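Local coordinates for protein SVS_variant_AS1 (Streptomyces sp. CWA1, PDB 6TJA) that probably cyclises geranylgeranyl diphosphate to the diterpene spiroviolene, as an engineered ancestral variant of a bacterial class I terpene cyclase, at residues I13-E18 with G301-A306; S19-R24 with F59-A64; A49-T54 with F79-F84; I221-L226 with D270-R275. All coordinates share one frame; numbering follows the deposited sequence.

Contact 1 (I13-E18 with G301-A306); sequences IYCPLE and GIRGNA
At Ile13 the contact is light: CD1 ends 4.3 Å from CB of Ala306. Cys15 goes deeper. Its SG lies anti to the backbone N (chi1 -158°) and rests on Arg303, 3.6 Å from CA and 3.7 Å from CD. The carbonyl of Cys15 accepts a hydrogen bond from Arg303 NH1, with 2.7 Å between NH1 and O. The acceptor lies in the guanidinium plane and the donor nearly on the C=O axis (163°), although the N-H itself is bent. Pro16 centres an inverse gamma turn, so Leu17 N adds a weak bond to the same oxygen. The irregular N-terminal segment is thus strapped across helix 289-309, the last modelled helix of the all-helical terpene cyclase fold. Leu17 crosses Ile302 obliquely, Leu17 CD2 lying 3.7 Å from Ile302 CB, while Leu17 O stands over one guanidinium face. Glu18 O touches Arg303 CG at 3.7 Å, and the Glu18 carboxylate turns to a salt bridge with Arg299.

Contact 2 (S19-R24 with F59-A64); sequences SAIHPR and FFARFA
Arg62 and Ile21 bury the most surface here, followed by Ala61. The Arg62 side chain runs extended from CG to NE, and Ile21 crosses it obliquely, with CD1 3.7 Å from Arg62 CG. The same methyl sits over one guanidinium face, displaced toward the rim. Ile21 CG1, anti to the backbone N (chi1 -169°), also reaches Ala61 CB at 3.9 Å. Arg62 NE forms a salt bridge with Asp58, while NH1 gives a hydrogen bond of 2.7 Å to water 1, which donates to Ser19 OG, a hydroxyl also hydrogen-bonded to Glu307. His22 N donates to Ala61 O across 2.9 Å, from above the carbonyl plane and well bent, and Ala20 O receives a CA-H...O contact from Arg62 CA at 3.3 Å. The His22 ring is held at both nitrogens: ND1 accepts from Arg24 N in the ring plane (3.0 Å), and NE2 bonds to Ala67 O, consistent with a neutral imidazole protonated on NE2. An extended N-terminal segment thereby passes residues 61-64, where the chain leaves helix 56-61, and reaches Arg24, the N-cap position of helix 25-38, within the alpha-helical class I terpene cyclase fold.

Contact 3 (A49-T54 with F79-F84); sequences AWVIAT and FVYWLF
Two aromatic side chains of helix 70-91, Tyr81 and Phe84, take Thr54 between them. Both have CG anti to the carbonyl carbon (chi1 -76° and -74°), and the Tyr81 ring reaches across to 49-54. Tyr81 presents an edge to the backbone: its CD1 lies 3.4 Å from Val51 O, which sits in the ring plane. Val51 CG1 meets the same CD1 at 3.7 Å, the side chains crossing obliquely. Thr54 places OG1 in the crowded position between N and C (chi1 63°), from which it donates to Val51 O over 2.6 Å; Thr54 N bonds to that oxygen too, so two donors grip it. This torsion leaves the carbon side of Thr54 for Phe84: Thr54 CB lies 3.6 Å from Phe84 CD2, and Thr54 CG2 3.8 Å from Phe84 CB. Trp50 offers only the rim of its indole, CH2 lying 3.8 Å from Phe84 O near the ring plane. At the phenol end of Tyr81, water 3 accepts from OH and donates to Ile52 O. This helix-to-helix packing joins helix 45-52 to helix 70-91 in the class I terpene cyclase fold, flanked by helix 25-38 through Ile36 and by helix 56-61 through Ser56.

Contact 4 (I221-L226 with D270-R275); sequences IMVAAL and DRILLR
Ile272 carries the close part of this apolar contact between two helices. Its CG1 is anti to the carbonyl carbon (chi1 -63°), and its two branches serve different partners. CD1 approaches Met222 CG at 3.8 Å, the shortest separation between the segments, while CG2 meets Val223 CG2 at 4.0 Å, the two side chains sliding past each other in opposite directions. Val223 CG2 also lies 4.1 Å from Leu273 CB, touching Leu273 near its backbone. Met222 has CG anti to the backbone N and bends at chi2 and chi3, so its methylene does the touching and its thioether end turns away. The packing is looser at Leu226, which crosses Ile272 at about a right angle and reaches it methyl to methyl, 4.2 Å between the CD1 atoms, and buries little. The segment axes approach to 9.4 Å with their directions 152° apart, so the pair is antiparallel but splayed. Arg271 and Arg275 take no part in the contact and form salt bridges with Asp338 and Asp356. Both segments lie in the part of the chain that matches the terpene synthase family 2 metal-binding family, on long helices of its bundle. Helix 175-185 covers Met222 through Leu179 and Leu183, and helix 289-309 brings Ile302 against Val223.

How the contacts relate
Contact 1 opens near the N terminus and closes a loop of 282 residues, most of the chain, joining the leading segment to helix 289-309; the other three contacts nest inside its loop. Contact 2 opens directly after it at 19-24 and closes on 59-64. Contact 3 starts within that loop and ends beyond it on helix 70-91, so contacts 2 and 3 cross; they meet where Phe59 CD2 packs 3.7 Å from Val80 CG1. Contact 4 follows in series, pairing helices 211-231 and 258-283. Contact 1 touches both contact 2 and contact 4, bridging the two, whereas contacts 3 and 4 lie on opposite sides of the chain's centre, their centres 24 Å apart.

Contact 1 (I13-E18 with G301-A306)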
loop_
_atom_site.group_PDB
_atom_site.type_symbol
_atom_site.label_atom_id
_atom_site.label_comp_id
_atom_site.label_asym_id
_atom_site.label_seq_id
_atom_site.Cartn_x
_atom_site.Cartn_y
_atom_site.Cartn_z
ATOM N N ILE A 13 -20.197 -25.268 6.090
ATOM C CA ILE A 13 -19.671 -24.275 5.110
ATOM C C ILE A 13 -20.017 -24.730 3.685
ATOM O O ILE A 13 -19.755 -25.926 3.376
ATOM C CB ILE A 13 -18.154 -24.114 5.301
ATOM C CG1 ILE A 13 -17.826 -23.747 6.750
ATOM C CG2 ILE A 13 -17.585 -23.101 4.308
ATOM C CD1 ILE A 13 -16.344 -23.773 7.070
ATOM N N TYR A 14 -20.591 -23.834 2.865
ATOM C CA TYR A 14 -20.721 -23.974 1.387
ATOM C C TYR A 14 -19.334 -23.732 0.774
ATOM O O TYR A 14 -18.809 -22.627 0.894
ATOM C CB TYR A 14 -21.756 -22.995 0.803
ATOM C CG TYR A 14 -21.986 -23.170 -0.678
ATOM C CD1 TYR A 14 -22.406 -24.391 -1.175
ATOM C CD2 TYR A 14 -21.730 -22.157 -1.599
ATOM C CE1 TYR A 14 -22.592 -24.602 -2.533
ATOM C CE2 TYR A 14 -21.901 -22.358 -2.968
ATOM C CZ TYR A 14 -22.341 -23.586 -3.435
ATOM O OH TYR A 14 -22.536 -23.857 -4.767
ATOM N N CYS A 15 -18.692 -24.751 0.214
ATOM C CA CYS A 15 -17.361 -24.578 -0.421
ATOM C C CYS A 15 -17.101 -25.667 -1.451
ATOM O O CYS A 15 -16.224 -26.514 -1.251
ATOM C CB CYS A 15 -16.229 -24.576 0.593
ATOM S SG CYS A 15 -14.750 -23.748 -0.052
ATOM N N PRO A 16 -17.796 -25.597 -2.563
ATOM C CA PRO A 16 -17.610 -26.585 -3.610
ATOM C C PRO A 16 -16.399 -26.252 -4.456
ATOM O O PRO A 16 -16.546 -26.008 -5.599
ATOM C CB PRO A 16 -18.888 -26.464 -4.404
ATOM C CG PRO A 16 -19.274 -25.055 -4.236
ATOM C CD PRO A 16 -18.873 -24.655 -2.876
ATOM N N LEU A 17 -15.230 -26.266 -3.864
ATOM C CA LEU A 17 -14.004 -25.956 -4.525
ATOM C C LEU A 17 -12.984 -27.074 -4.324
ATOM O O LEU A 17 -13.093 -27.873 -3.454
ATOM C CB LEU A 17 -13.468 -24.638 -3.996
ATOM C CG LEU A 17 -13.758 -23.285 -4.634
ATOM C CD1 LEU A 17 -15.143 -23.155 -5.162
ATOM C CD2 LEU A 17 -13.510 -22.148 -3.693
ATOM N N GLU A 18 -11.982 -27.091 -5.158
ATOM C CA GLU A 18 -10.939 -28.083 -5.138
ATOM C C GLU A 18 -10.081 -28.104 -3.883
ATOM O O GLU A 18 -9.413 -27.174 -3.572
ATOM C CB GLU A 18 -10.046 -27.895 -6.355
ATOM C CG GLU A 18 -10.747 -27.925 -7.681
ATOM C CD GLU A 18 -11.576 -26.706 -7.970
ATOM O OE1 GLU A 18 -11.125 -25.605 -7.800
ATOM O OE2 GLU A 18 -12.694 -26.872 -8.395
ATOM N N GLY A 301 -7.014 -21.727 -2.307
ATOM C CA GLY A 301 -6.902 -20.856 -1.119
ATOM C C GLY A 301 -8.213 -20.768 -0.352
ATOM O O GLY A 301 -8.172 -21.030 0.817
ATOM N N ILE A 302 -9.339 -20.433 -1.005
ATOM C CA ILE A 302 -10.666 -20.291 -0.343
ATOM C C ILE A 302 -10.968 -21.603 0.388
ATOM O O ILE A 302 -11.202 -21.573 1.592
ATOM C CB ILE A 302 -11.786 -19.942 -1.333
ATOM C CG1 ILE A 302 -11.602 -18.561 -1.966
ATOM C CG2 ILE A 302 -13.155 -20.067 -0.671
ATOM C CD1 ILE A 302 -12.519 -18.306 -3.145
ATOM N N ARG A 303 -10.945 -22.713 -0.340
ATOM C CA ARG A 303 -11.197 -24.078 0.196
ATOM C C ARG A 303 -10.195 -24.426 1.301
ATOM O O ARG A 303 -10.618 -24.901 2.372
ATOM C CB ARG A 303 -11.074 -25.117 -0.922
ATOM C CG ARG A 303 -11.350 -26.550 -0.479
ATOM C CD ARG A 303 -12.586 -26.708 0.394
ATOM N NE ARG A 303 -12.661 -28.112 0.717
ATOM C CZ ARG A 303 -13.663 -28.926 0.394
ATOM N NH1 ARG A 303 -14.759 -28.469 -0.195
ATOM N NH2 ARG A 303 -13.579 -30.202 0.705
ATOM N N GLY A 304 -8.912 -24.224 1.044
ATOM C CA GLY A 304 -7.835 -24.547 2.002
ATOM C C GLY A 304 -7.964 -23.738 3.279
ATOM O O GLY A 304 -7.828 -24.313 4.392
ATOM N N ASN A 305 -8.188 -22.429 3.161
ATOM C CA ASN A 305 -8.517 -21.591 4.336
ATOM C C ASN A 305 -9.671 -22.213 5.130
ATOM O O ASN A 305 -9.543 -22.369 6.373
ATOM C CB ASN A 305 -8.893 -20.183 3.927
ATOM C CG ASN A 305 -9.210 -19.346 5.138
ATOM O OD1 ASN A 305 -8.289 -18.927 5.830
ATOM N ND2 ASN A 305 -10.490 -19.136 5.393
ATOM N N ALA A 306 -10.773 -22.555 4.479
ATOM C CA ALA A 306 -11.957 -23.115 5.183
ATOM C C ALA A 306 -11.596 -24.456 5.839
ATOM O O ALA A 306 -11.936 -24.676 7.021
ATOM C CB ALA A 306 -13.112 -23.248 4.232
#

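Contact 2 (S19-R24 with F59-A64)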
loop_
_atom_site.group_PDB
_atom_site.type_symbol
_atom_site.label_atom_id
_atom_site.label_comp_id
_atom_site.label_asym_id
_atom_site.label_seq_id
_atom_site.Cartn_x
_atom_site.Cartn_y
_atom_site.Cartn_z
ATOM N N SER A 19 -10.127 -29.196 -3.169
ATOM C CA SER A 19 -9.307 -29.373 -1.953
ATOM C C SER A 19 -8.068 -30.175 -2.338
ATOM O O SER A 19 -8.226 -31.293 -2.806
ATOM C CB SER A 19 -10.082 -30.026 -0.862
ATOM O OG SER A 19 -9.195 -30.337 0.190
ATOM N N ALA A 20 -6.872 -29.631 -2.156
ATOM C CA ALA A 20 -5.628 -30.383 -2.430
ATOM C C ALA A 20 -4.508 -29.829 -1.568
ATOM O O ALA A 20 -4.561 -28.627 -1.194
ATOM C CB ALA A 20 -5.268 -30.304 -3.908
ATOM N N ILE A 21 -3.501 -30.662 -1.326
ATOM C CA ILE A 21 -2.343 -30.294 -0.476
ATOM C C ILE A 21 -1.044 -30.768 -1.126
ATOM O O ILE A 21 -1.040 -31.838 -1.766
ATOM C CB ILE A 21 -2.569 -30.823 0.940
ATOM C CG1 ILE A 21 -1.524 -30.236 1.898
ATOM C CG2 ILE A 21 -2.684 -32.349 0.972
ATOM C CD1 ILE A 21 -2.019 -30.157 3.327
ATOM N N HIS A 22 0.008 -29.960 -0.995
ATOM C CA HIS A 22 1.312 -30.245 -1.629
ATOM C C HIS A 22 1.812 -31.618 -1.171
ATOM O O HIS A 22 1.815 -31.917 0.018
ATOM C CB HIS A 22 2.294 -29.128 -1.323
ATOM C CG HIS A 22 3.449 -29.120 -2.255
ATOM N ND1 HIS A 22 4.429 -30.067 -2.188
ATOM C CD2 HIS A 22 3.772 -28.301 -3.282
ATOM C CE1 HIS A 22 5.334 -29.831 -3.116
ATOM N NE2 HIS A 22 4.932 -28.770 -3.842
ATOM N N PRO A 23 2.248 -32.515 -2.087
ATOM C CA PRO A 23 2.783 -33.819 -1.675
ATOM C C PRO A 23 4.024 -33.751 -0.770
ATOM O O PRO A 23 4.296 -34.700 -0.111
ATOM C CB PRO A 23 3.134 -34.545 -2.988
ATOM C CG PRO A 23 3.034 -33.509 -4.091
ATOM C CD PRO A 23 2.174 -32.367 -3.555
ATOM N N ARG A 24 4.732 -32.622 -0.725
ATOM C CA ARG A 24 5.938 -32.461 0.124
ATOM C C ARG A 24 5.619 -31.607 1.348
ATOM O O ARG A 24 6.559 -31.047 1.933
ATOM C CB ARG A 24 7.053 -31.863 -0.730
ATOM C CG ARG A 24 7.279 -32.636 -2.022
ATOM C CD ARG A 24 8.103 -33.891 -1.783
ATOM N NE ARG A 24 9.428 -33.467 -1.375
ATOM C CZ ARG A 24 10.414 -34.254 -0.964
ATOM N NH1 ARG A 24 10.261 -35.561 -0.933
ATOM N NH2 ARG A 24 11.554 -33.706 -0.585
ATOM N N PHE A 59 -1.342 -25.118 5.993
ATOM C CA PHE A 59 -2.206 -24.032 5.473
ATOM C C PHE A 59 -1.761 -23.692 4.045
ATOM O O PHE A 59 -2.582 -23.831 3.154
ATOM C CB PHE A 59 -2.185 -22.840 6.428
ATOM C CG PHE A 59 -2.969 -21.651 5.963
ATOM C CD1 PHE A 59 -4.307 -21.538 6.268
ATOM C CD2 PHE A 59 -2.356 -20.645 5.238
ATOM C CE1 PHE A 59 -5.027 -20.430 5.848
ATOM C CE2 PHE A 59 -3.073 -19.527 4.843
ATOM C CZ PHE A 59 -4.414 -19.432 5.129
ATOM N N PHE A 60 -0.525 -23.250 3.815
ATOM C CA PHE A 60 -0.169 -22.665 2.505
ATOM C C PHE A 60 0.139 -23.762 1.475
ATOM O O PHE A 60 0.022 -23.453 0.284
ATOM C CB PHE A 60 0.954 -21.641 2.594
ATOM C CG PHE A 60 0.901 -20.681 1.424
ATOM C CD1 PHE A 60 -0.146 -19.783 1.307
ATOM C CD2 PHE A 60 1.847 -20.726 0.420
ATOM C CE1 PHE A 60 -0.239 -18.937 0.211
ATOM C CE2 PHE A 60 1.784 -19.842 -0.642
ATOM C CZ PHE A 60 0.748 -18.946 -0.740
ATOM N N ALA A 61 0.445 -24.990 1.912
ATOM C CA ALA A 61 0.595 -26.178 1.045
ATOM C C ALA A 61 -0.734 -26.487 0.338
ATOM O O ALA A 61 -0.735 -27.183 -0.706
ATOM C CB ALA A 61 1.091 -27.346 1.881
ATOM N N ARG A 62 -1.840 -26.022 0.912
ATOM C CA ARG A 62 -3.195 -26.084 0.312
ATOM C C ARG A 62 -3.441 -24.948 -0.694
ATOM O O ARG A 62 -4.326 -25.116 -1.558
ATOM C CB ARG A 62 -4.244 -26.064 1.415
ATOM C CG ARG A 62 -4.134 -27.255 2.357
ATOM C CD ARG A 62 -5.074 -26.991 3.523
ATOM N NE ARG A 62 -5.026 -28.038 4.520
ATOM C CZ ARG A 62 -5.670 -29.189 4.425
ATOM N NH1 ARG A 62 -6.451 -29.430 3.386
ATOM N NH2 ARG A 62 -5.543 -30.092 5.375
ATOM N N PHE A 63 -2.698 -23.867 -0.616
ATOM C CA PHE A 63 -2.840 -22.762 -1.543
ATOM C C PHE A 63 -2.063 -23.020 -2.817
ATOM O O PHE A 63 -2.490 -22.669 -3.853
ATOM C CB PHE A 63 -2.340 -21.468 -0.914
ATOM C CG PHE A 63 -3.324 -20.808 -0.028
ATOM C CD1 PHE A 63 -3.861 -21.476 1.033
ATOM C CD2 PHE A 63 -3.725 -19.527 -0.271
ATOM C CE1 PHE A 63 -4.775 -20.883 1.844
ATOM C CE2 PHE A 63 -4.644 -18.922 0.532
ATOM C CZ PHE A 63 -5.163 -19.596 1.596
ATOM N N ALA A 64 -0.928 -23.682 -2.701
ATOM C CA ALA A 64 -0.066 -23.966 -3.828
ATOM C C ALA A 64 0.343 -25.434 -3.811
ATOM O O ALA A 64 1.475 -25.766 -3.602
ATOM C CB ALA A 64 1.138 -23.068 -3.763
HETATM O O HOH W 1 -7.409 -28.143 1.162
HETATM O O HOH W 2 -6.552 -26.625 -1.194
#

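Contact 3 (A49-T54 with F79-F84)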
loop_
_atom_site.group_PDB
_atom_site.type_symbol
_atom_site.label_atom_id
_atom_site.label_comp_id
_atom_site.label_asym_id
_atom_site.label_seq_id
_atom_site.Cartn_x
_atom_site.Cartn_y
_atom_site.Cartn_z
ATOM N N ALA A 49 6.008 -23.000 20.389
ATOM C CA ALA A 49 5.016 -24.089 20.280
ATOM C C ALA A 49 3.694 -23.519 19.749
ATOM O O ALA A 49 3.035 -24.209 18.942
ATOM C CB ALA A 49 4.826 -24.767 21.615
ATOM N N TRP A 50 3.307 -22.319 20.190
ATOM C CA TRP A 50 2.078 -21.641 19.688
ATOM C C TRP A 50 2.191 -21.463 18.163
ATOM O O TRP A 50 1.254 -21.863 17.445
ATOM C CB TRP A 50 1.807 -20.308 20.400
ATOM C CG TRP A 50 0.469 -19.754 20.028
ATOM C CD1 TRP A 50 -0.727 -20.005 20.640
ATOM C CD2 TRP A 50 0.176 -18.892 18.910
ATOM N NE1 TRP A 50 -1.740 -19.348 19.991
ATOM C CE2 TRP A 50 -1.219 -18.658 18.924
ATOM C CE3 TRP A 50 0.951 -18.293 17.904
ATOM C CZ2 TRP A 50 -1.845 -17.853 17.968
ATOM C CZ3 TRP A 50 0.332 -17.502 16.958
ATOM C CH2 TRP A 50 -1.050 -17.296 16.986
ATOM N N VAL A 51 3.322 -20.943 17.682
ATOM C CA VAL A 51 3.516 -20.640 16.235
ATOM C C VAL A 51 3.552 -21.959 15.437
ATOM O O VAL A 51 2.858 -22.062 14.406
ATOM C CB VAL A 51 4.765 -19.762 16.021
ATOM C CG1 VAL A 51 5.047 -19.537 14.542
ATOM C CG2 VAL A 51 4.622 -18.409 16.733
ATOM N N ILE A 52 4.309 -22.955 15.905
ATOM C CA ILE A 52 4.383 -24.313 15.279
ATOM C C ILE A 52 2.953 -24.869 15.133
ATOM O O ILE A 52 2.582 -25.331 14.039
ATOM C CB ILE A 52 5.335 -25.195 16.111
ATOM C CG1 ILE A 52 6.786 -24.773 15.881
ATOM C CG2 ILE A 52 5.139 -26.684 15.841
ATOM C CD1 ILE A 52 7.751 -25.402 16.854
ATOM N N ALA A 53 2.155 -24.741 16.183
ATOM C CA ALA A 53 0.794 -25.302 16.299
ATOM C C ALA A 53 -0.194 -24.581 15.370
ATOM O O ALA A 53 -1.313 -25.094 15.203
ATOM C CB ALA A 53 0.332 -25.229 17.751
ATOM N N THR A 54 0.146 -23.426 14.781
ATOM C CA THR A 54 -0.692 -22.864 13.679
ATOM C C THR A 54 -0.735 -23.853 12.501
ATOM O O THR A 54 -1.755 -23.839 11.816
ATOM C CB THR A 54 -0.232 -21.492 13.172
ATOM O OG1 THR A 54 1.079 -21.606 12.604
ATOM C CG2 THR A 54 -0.286 -20.439 14.261
ATOM N N PHE A 79 6.183 -16.826 5.819
ATOM C CA PHE A 79 5.426 -15.565 6.006
ATOM C C PHE A 79 4.082 -15.874 6.647
ATOM O O PHE A 79 3.560 -15.001 7.319
ATOM C CB PHE A 79 5.164 -14.774 4.729
ATOM C CG PHE A 79 4.322 -13.554 5.011
ATOM C CD1 PHE A 79 4.862 -12.465 5.682
ATOM C CD2 PHE A 79 2.989 -13.510 4.656
ATOM C CE1 PHE A 79 4.102 -11.332 5.942
ATOM C CE2 PHE A 79 2.209 -12.412 5.002
ATOM C CZ PHE A 79 2.771 -11.328 5.646
ATOM N N VAL A 80 3.492 -17.041 6.403
ATOM C CA VAL A 80 2.172 -17.336 7.041
ATOM C C VAL A 80 2.392 -17.530 8.547
ATOM O O VAL A 80 1.515 -17.036 9.319
ATOM C CB VAL A 80 1.423 -18.525 6.427
ATOM C CG1 VAL A 80 0.167 -18.849 7.245
ATOM C CG2 VAL A 80 1.069 -18.260 4.974
ATOM N N TYR A 81 3.497 -18.181 8.954
ATOM C CA TYR A 81 3.871 -18.316 10.394
ATOM C C TYR A 81 4.053 -16.910 10.990
ATOM O O TYR A 81 3.468 -16.562 12.064
ATOM C CB TYR A 81 5.131 -19.168 10.582
ATOM C CG TYR A 81 4.918 -20.655 10.431
ATOM C CD1 TYR A 81 4.282 -21.387 11.413
ATOM C CD2 TYR A 81 5.344 -21.332 9.304
ATOM C CE1 TYR A 81 4.072 -22.756 11.280
ATOM C CE2 TYR A 81 5.175 -22.699 9.172
ATOM C CZ TYR A 81 4.526 -23.410 10.158
ATOM O OH TYR A 81 4.311 -24.730 10.005
ATOM N N TRP A 82 4.890 -16.130 10.323
ATOM C CA TRP A 82 5.231 -14.744 10.704
ATOM C C TRP A 82 3.952 -13.956 10.920
ATOM O O TRP A 82 3.856 -13.298 11.932
ATOM C CB TRP A 82 6.080 -14.077 9.631
ATOM C CG TRP A 82 6.562 -12.741 10.076
ATOM C CD1 TRP A 82 7.700 -12.452 10.775
ATOM C CD2 TRP A 82 5.883 -11.502 9.872
ATOM N NE1 TRP A 82 7.796 -11.106 10.978
ATOM C CE2 TRP A 82 6.678 -10.503 10.461
ATOM C CE3 TRP A 82 4.692 -11.144 9.241
ATOM C CZ2 TRP A 82 6.306 -9.163 10.426
ATOM C CZ3 TRP A 82 4.314 -9.823 9.241
ATOM C CH2 TRP A 82 5.116 -8.846 9.814
ATOM N N LEU A 83 3.027 -14.031 9.971
ATOM C CA LEU A 83 1.761 -13.279 9.998
ATOM C C LEU A 83 0.973 -13.681 11.238
ATOM O O LEU A 83 0.519 -12.771 11.942
ATOM C CB LEU A 83 0.958 -13.537 8.723
ATOM C CG LEU A 83 -0.431 -12.892 8.665
ATOM C CD1 LEU A 83 -0.343 -11.430 8.264
ATOM C CD2 LEU A 83 -1.292 -13.668 7.691
ATOM N N PHE A 84 0.795 -14.971 11.503
ATOM C CA PHE A 84 0.011 -15.413 12.689
ATOM C C PHE A 84 0.691 -14.871 13.954
ATOM O O PHE A 84 0.019 -14.334 14.840
ATOM C CB PHE A 84 -0.189 -16.932 12.723
ATOM C CG PHE A 84 -1.197 -17.449 11.730
ATOM C CD1 PHE A 84 -2.374 -16.757 11.472
ATOM C CD2 PHE A 84 -0.966 -18.631 11.043
ATOM C CE1 PHE A 84 -3.291 -17.241 10.553
ATOM C CE2 PHE A 84 -1.894 -19.126 10.135
ATOM C CZ PHE A 84 -3.055 -18.430 9.894
HETATM O O HOH W 3 3.942 -26.282 11.973
#

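Contact 4 (I221-L226 with D270-R275)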
loop_
_atom_site.group_PDB
_atom_site.type_symbol
_atom_site.label_atom_id
_atom_site.label_comp_id
_atom_site.label_asym_id
_atom_site.label_seq_id
_atom_site.Cartn_x
_atom_site.Cartn_y
_atom_site.Cartn_z
ATOM N N ILE A 221 -10.551 -13.179 -1.032
ATOM C CA ILE A 221 -10.047 -12.624 0.256
ATOM C C ILE A 221 -11.220 -12.448 1.218
ATOM O O ILE A 221 -11.071 -12.821 2.377
ATOM C CB ILE A 221 -9.258 -11.331 0.017
ATOM C CG1 ILE A 221 -7.928 -11.653 -0.652
ATOM C CG2 ILE A 221 -9.044 -10.533 1.297
ATOM C CD1 ILE A 221 -7.219 -10.419 -1.159
ATOM N N MET A 222 -12.355 -11.958 0.732
ATOM C CA MET A 222 -13.532 -11.626 1.557
ATOM C C MET A 222 -14.161 -12.920 2.062
ATOM O O MET A 222 -14.564 -12.950 3.217
ATOM C CB MET A 222 -14.551 -10.805 0.771
ATOM C CG MET A 222 -15.638 -10.175 1.662
ATOM S SD MET A 222 -14.991 -8.877 2.775
ATOM C CE MET A 222 -15.166 -7.502 1.662
ATOM N N VAL A 223 -14.203 -13.980 1.258
ATOM C CA VAL A 223 -14.783 -15.278 1.706
ATOM C C VAL A 223 -13.863 -15.866 2.778
ATOM O O VAL A 223 -14.395 -16.277 3.830
ATOM C CB VAL A 223 -15.010 -16.266 0.556
ATOM C CG1 VAL A 223 -15.454 -17.625 1.094
ATOM C CG2 VAL A 223 -16.003 -15.721 -0.462
ATOM N N ALA A 224 -12.544 -15.860 2.546
ATOM C CA ALA A 224 -11.530 -16.373 3.502
ATOM C C ALA A 224 -11.626 -15.607 4.825
ATOM O O ALA A 224 -11.510 -16.244 5.886
ATOM C CB ALA A 224 -10.123 -16.249 2.949
ATOM N N ALA A 225 -11.742 -14.282 4.759
ATOM C CA ALA A 225 -11.929 -13.402 5.935
ATOM C C ALA A 225 -13.175 -13.826 6.724
ATOM O O ALA A 225 -13.113 -13.914 7.929
ATOM C CB ALA A 225 -12.050 -11.963 5.502
ATOM N N LEU A 226 -14.301 -14.010 6.064
ATOM C CA LEU A 226 -15.596 -14.313 6.731
ATOM C C LEU A 226 -15.569 -15.769 7.204
ATOM O O LEU A 226 -16.178 -16.075 8.233
ATOM C CB LEU A 226 -16.732 -14.042 5.739
ATOM C CG LEU A 226 -16.970 -12.584 5.356
ATOM C CD1 LEU A 226 -18.105 -12.502 4.361
ATOM C CD2 LEU A 226 -17.279 -11.725 6.561
ATOM N N ASP A 270 -22.064 -16.533 1.464
ATOM C CA ASP A 270 -22.463 -17.449 0.376
ATOM C C ASP A 270 -22.787 -16.638 -0.891
ATOM O O ASP A 270 -22.392 -17.052 -1.983
ATOM C CB ASP A 270 -23.627 -18.320 0.833
ATOM C CG ASP A 270 -23.256 -19.445 1.786
ATOM O OD1 ASP A 270 -22.062 -19.608 2.111
ATOM O OD2 ASP A 270 -24.185 -20.129 2.216
ATOM N N ARG A 271 -23.442 -15.492 -0.754
ATOM C CA ARG A 271 -23.741 -14.629 -1.916
ATOM C C ARG A 271 -22.407 -14.235 -2.577
ATOM O O ARG A 271 -22.317 -14.298 -3.810
ATOM C CB ARG A 271 -24.611 -13.453 -1.463
ATOM C CG ARG A 271 -24.819 -12.437 -2.571
ATOM C CD ARG A 271 -25.568 -11.181 -2.189
ATOM N NE ARG A 271 -26.830 -11.408 -1.499
ATOM C CZ ARG A 271 -27.902 -10.626 -1.621
ATOM N NH1 ARG A 271 -27.913 -9.645 -2.488
ATOM N NH2 ARG A 271 -28.983 -10.865 -0.914
ATOM N N ILE A 272 -21.387 -13.869 -1.794
ATOM C CA ILE A 272 -20.075 -13.413 -2.332
ATOM C C ILE A 272 -19.378 -14.605 -3.009
ATOM O O ILE A 272 -18.828 -14.412 -4.103
ATOM C CB ILE A 272 -19.201 -12.767 -1.245
ATOM C CG1 ILE A 272 -19.849 -11.510 -0.672
ATOM C CG2 ILE A 272 -17.820 -12.456 -1.782
ATOM C CD1 ILE A 272 -19.186 -11.008 0.601
ATOM N N LEU A 273 -19.431 -15.804 -2.428
ATOM C CA LEU A 273 -18.794 -16.987 -3.069
ATOM C C LEU A 273 -19.495 -17.311 -4.397
ATOM O O LEU A 273 -18.799 -17.588 -5.349
ATOM C CB LEU A 273 -18.811 -18.188 -2.129
ATOM C CG LEU A 273 -18.089 -19.411 -2.679
ATOM C CD1 LEU A 273 -16.687 -19.049 -3.160
ATOM C CD2 LEU A 273 -18.030 -20.475 -1.616
ATOM N N LEU A 274 -20.816 -17.211 -4.473
ATOM C CA LEU A 274 -21.575 -17.412 -5.743
ATOM C C LEU A 274 -21.147 -16.397 -6.815
ATOM O O LEU A 274 -20.982 -16.789 -7.982
ATOM C CB LEU A 274 -23.074 -17.290 -5.466
ATOM C CG LEU A 274 -23.879 -18.573 -5.665
ATOM C CD1 LEU A 274 -23.227 -19.779 -4.997
ATOM C CD2 LEU A 274 -25.283 -18.378 -5.130
ATOM N N ARG A 275 -21.002 -15.126 -6.460
ATOM C CA ARG A 275 -20.526 -14.153 -7.452
ATOM C C ARG A 275 -19.088 -14.528 -7.850
ATOM O O ARG A 275 -18.798 -14.495 -9.031
ATOM C CB ARG A 275 -20.675 -12.726 -6.938
ATOM C CG ARG A 275 -20.119 -11.704 -7.911
ATOM C CD ARG A 275 -20.700 -11.793 -9.305
ATOM N NE ARG A 275 -20.071 -10.793 -10.149
ATOM C CZ ARG A 275 -20.017 -10.841 -11.473
ATOM N NH1 ARG A 275 -20.568 -11.833 -12.139
ATOM N NH2 ARG A 275 -19.389 -9.902 -12.133
#